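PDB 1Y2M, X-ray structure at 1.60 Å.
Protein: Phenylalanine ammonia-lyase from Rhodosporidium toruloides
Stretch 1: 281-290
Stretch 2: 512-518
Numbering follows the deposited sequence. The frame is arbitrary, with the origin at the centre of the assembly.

Stretch 1 (281-290) LALHDAHMLS
Stretch 2 512-518: RTTESND

Both stretches are helical throughout, with phi near -65° and psi near -40°, and each belongs to a longer helix. Their axes run in nearly the same direction, 28° apart, and approach to 9.4 Å. The register is fixed by CA atoms: Ala 282 lies 5.4 Å from Thr 514, and Ala 286 lies 6.4 Å from Asn 517. The contact buries 246 Å² in total.

Leu 281 (m, t) points sideways and makes no contact. Ala 282 points toward the partner helix; its CB lies 3.8 Å from Thr 514 OG1 and 4.3 Å from Thr 513 CG2, both threonines having chi1 m. Its carbonyl has two donors: Ala 286 N reaches Ala 282 O at 2.9 Å in the usual helical bond, and Asn 517 ND2 reaches Ala 282 O at 3.0 Å, with an N-H...O angle of 157°. The latter is the only direct hydrogen bond between the stretches.

Leu 283 (t, p) points away. His 284 (t, chi2 -79°) points sideways, and its ND1 donates to Asp 285 OD1 at 2.9 Å. Asp 285 (m, chi2 -13°) points toward the partner, its CB 3.6 Å from Asn 517 ND2. A water extends this pairing, donating to Asp 285 OD2 at 2.9 Å and accepting from Asn 517 ND2 at 3.0 Å, so the amide nitrogen serves both carbonyl and water.

Ala 286 points sideways, and both its CA (3.7 Å) and its CB (3.8 Å) pack against Asn 517 OD1. His 287 (m) points away; Met 288, a selenomethionine (m, m, t), is out of reach. Leu 289 (m, t) returns to the contact, its CD1 3.5 Å from Asn 517 O and 3.6 Å from Asn 517 OD1. Ser 290 (t) is out of reach.

Asn 517 (m, chi2 -32°) is thus a knob among Ala 282, Asp 285, Ala 286 and Leu 289. Its OD1, buried against carbon, has no modelled hydrogen-bond partner.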

# COMPACT_ATOMS: atom_id res chain seq x y z
N LEU B 281 -16.81 12.67 -12.93
CA LEU B 281 -15.83 13.58 -13.50
C LEU B 281 -14.50 12.87 -13.69
O LEU B 281 -13.82 13.05 -14.72
CB LEU B 281 -15.72 14.81 -12.62
CG LEU B 281 -17.03 15.62 -12.63
CD1 LEU B 281 -17.02 16.55 -11.44
CD2 LEU B 281 -17.20 16.43 -13.92
N ALA B 282 -14.11 12.09 -12.69
CA ALA B 282 -12.83 11.38 -12.74
C ALA B 282 -12.80 10.30 -13.83
O ALA B 282 -11.81 10.13 -14.56
CB ALA B 282 -12.48 10.83 -11.40
N LEU B 283 -13.92 9.60 -13.98
CA LEU B 283 -13.98 8.59 -15.03
C LEU B 283 -13.96 9.20 -16.42
O LEU B 283 -13.25 8.73 -17.31
CB LEU B 283 -15.23 7.74 -14.87
CG LEU B 283 -15.32 6.62 -15.93
CD1 LEU B 283 -14.13 5.69 -15.89
CD2 LEU B 283 -16.60 5.82 -15.72
N HIS B 284 -14.74 10.27 -16.60
CA HIS B 284 -14.67 11.05 -17.84
C HIS B 284 -13.22 11.40 -18.20
O HIS B 284 -12.76 11.14 -19.34
CB HIS B 284 -15.53 12.30 -17.69
CG HIS B 284 -15.38 13.32 -18.78
ND1 HIS B 284 -14.32 14.19 -18.83
CD2 HIS B 284 -16.22 13.67 -19.79
CE1 HIS B 284 -14.50 15.01 -19.87
NE2 HIS B 284 -15.64 14.72 -20.46
N ASP B 285 -12.48 11.90 -17.23
CA ASP B 285 -11.13 12.36 -17.53
C ASP B 285 -10.21 11.18 -17.83
O ASP B 285 -9.35 11.25 -18.71
CB ASP B 285 -10.63 13.23 -16.37
CG ASP B 285 -11.33 14.58 -16.29
OD1 ASP B 285 -12.03 15.01 -17.22
OD2 ASP B 285 -11.12 15.25 -15.26
N ALA B 286 -10.42 10.08 -17.09
CA ALA B 286 -9.63 8.86 -17.27
C ALA B 286 -9.84 8.31 -18.65
O ALA B 286 -8.91 7.81 -19.27
CB ALA B 286 -9.97 7.84 -16.21
N HIS B 287 -11.06 8.36 -19.16
CA HIS B 287 -11.30 7.83 -20.52
C HIS B 287 -10.44 8.57 -21.54
O HIS B 287 -9.87 7.99 -22.48
CB HIS B 287 -12.74 8.03 -20.94
CG HIS B 287 -13.73 7.05 -20.35
ND1 HIS B 287 -13.57 5.68 -20.40
CD2 HIS B 287 -14.96 7.28 -19.82
CE1 HIS B 287 -14.64 5.11 -19.87
NE2 HIS B 287 -15.51 6.06 -19.52
N MSE B 288 -10.37 9.89 -21.36
CA MSE B 288 -9.61 10.72 -22.30
C MSE B 288 -8.12 10.39 -22.24
O MSE B 288 -7.44 10.34 -23.25
CB MSE B 288 -9.79 12.22 -22.04
CG MSE B 288 -11.20 12.66 -21.95
SE MSE B 288 -12.27 12.16 -23.53
CE MSE B 288 -14.03 12.58 -22.65
N LEU B 289 -7.63 10.15 -21.03
CA LEU B 289 -6.23 9.91 -20.81
C LEU B 289 -5.90 8.51 -21.37
O LEU B 289 -4.84 8.31 -21.91
CB LEU B 289 -5.89 10.02 -19.34
CG LEU B 289 -5.89 11.41 -18.72
CD1 LEU B 289 -5.78 11.31 -17.21
CD2 LEU B 289 -4.73 12.24 -19.26
N SER B 290 -6.84 7.58 -21.32
CA SER B 290 -6.66 6.26 -21.90
C SER B 290 -6.50 6.39 -23.40
O SER B 290 -5.62 5.79 -24.01
CB SER B 290 -7.91 5.42 -21.61
OG SER B 290 -7.85 4.17 -22.26
N ARG B 512 -8.59 10.67 -4.53
CA ARG B 512 -7.26 10.16 -4.90
C ARG B 512 -7.20 9.85 -6.39
O ARG B 512 -6.18 10.16 -7.06
CB ARG B 512 -6.89 8.94 -4.04
CG ARG B 512 -6.75 9.21 -2.57
CD ARG B 512 -5.77 10.35 -2.31
NE ARG B 512 -5.55 10.54 -0.88
CZ ARG B 512 -5.29 11.67 -0.28
NH1 ARG B 512 -5.45 12.87 -0.90
NH2 ARG B 512 -5.04 11.62 1.04
N THR B 513 -8.27 9.31 -6.96
CA THR B 513 -8.25 9.02 -8.41
C THR B 513 -8.18 10.34 -9.22
O THR B 513 -7.57 10.37 -10.26
CB THR B 513 -9.48 8.19 -8.78
OG1 THR B 513 -9.47 7.02 -7.95
CG2 THR B 513 -9.50 7.87 -10.28
N THR B 514 -8.83 11.44 -8.75
CA THR B 514 -8.77 12.73 -9.40
C THR B 514 -7.35 13.23 -9.39
O THR B 514 -6.88 13.79 -10.39
CB THR B 514 -9.72 13.70 -8.68
OG1 THR B 514 -11.08 13.23 -8.78
CG2 THR B 514 -9.61 15.06 -9.26
N GLU B 515 -6.61 13.00 -8.28
CA GLU B 515 -5.21 13.41 -8.22
C GLU B 515 -4.39 12.55 -9.20
O GLU B 515 -3.50 13.08 -9.89
CB GLU B 515 -4.66 13.28 -6.81
CG GLU B 515 -3.25 13.88 -6.72
CD GLU B 515 -2.66 14.01 -5.32
OE1 GLU B 515 -3.34 13.72 -4.29
OE2 GLU B 515 -1.46 14.41 -5.25
N SER B 516 -4.68 11.25 -9.29
CA SER B 516 -3.97 10.43 -10.27
C SER B 516 -4.25 10.90 -11.70
O SER B 516 -3.34 10.94 -12.53
CB SER B 516 -4.33 8.96 -10.16
OG SER B 516 -3.83 8.46 -8.93
N ASN B 517 -5.47 11.36 -11.99
CA ASN B 517 -5.74 11.95 -13.30
C ASN B 517 -4.82 13.12 -13.55
O ASN B 517 -4.28 13.26 -14.66
CB ASN B 517 -7.19 12.42 -13.54
CG ASN B 517 -8.15 11.31 -13.81
OD1 ASN B 517 -7.78 10.29 -14.39
ND2 ASN B 517 -9.44 11.53 -13.48
N ASP B 518 -4.60 13.94 -12.54
CA ASP B 518 -3.82 15.15 -12.67
C ASP B 518 -2.36 14.78 -12.94
O ASP B 518 -1.70 15.30 -13.87
CB ASP B 518 -3.91 15.95 -11.37
CG ASP B 518 -3.42 17.39 -11.51
OD1 ASP B 518 -3.51 18.01 -12.63
OD2 ASP B 518 -2.99 17.94 -10.47
O HOH W 1 -10.72 14.14 -12.62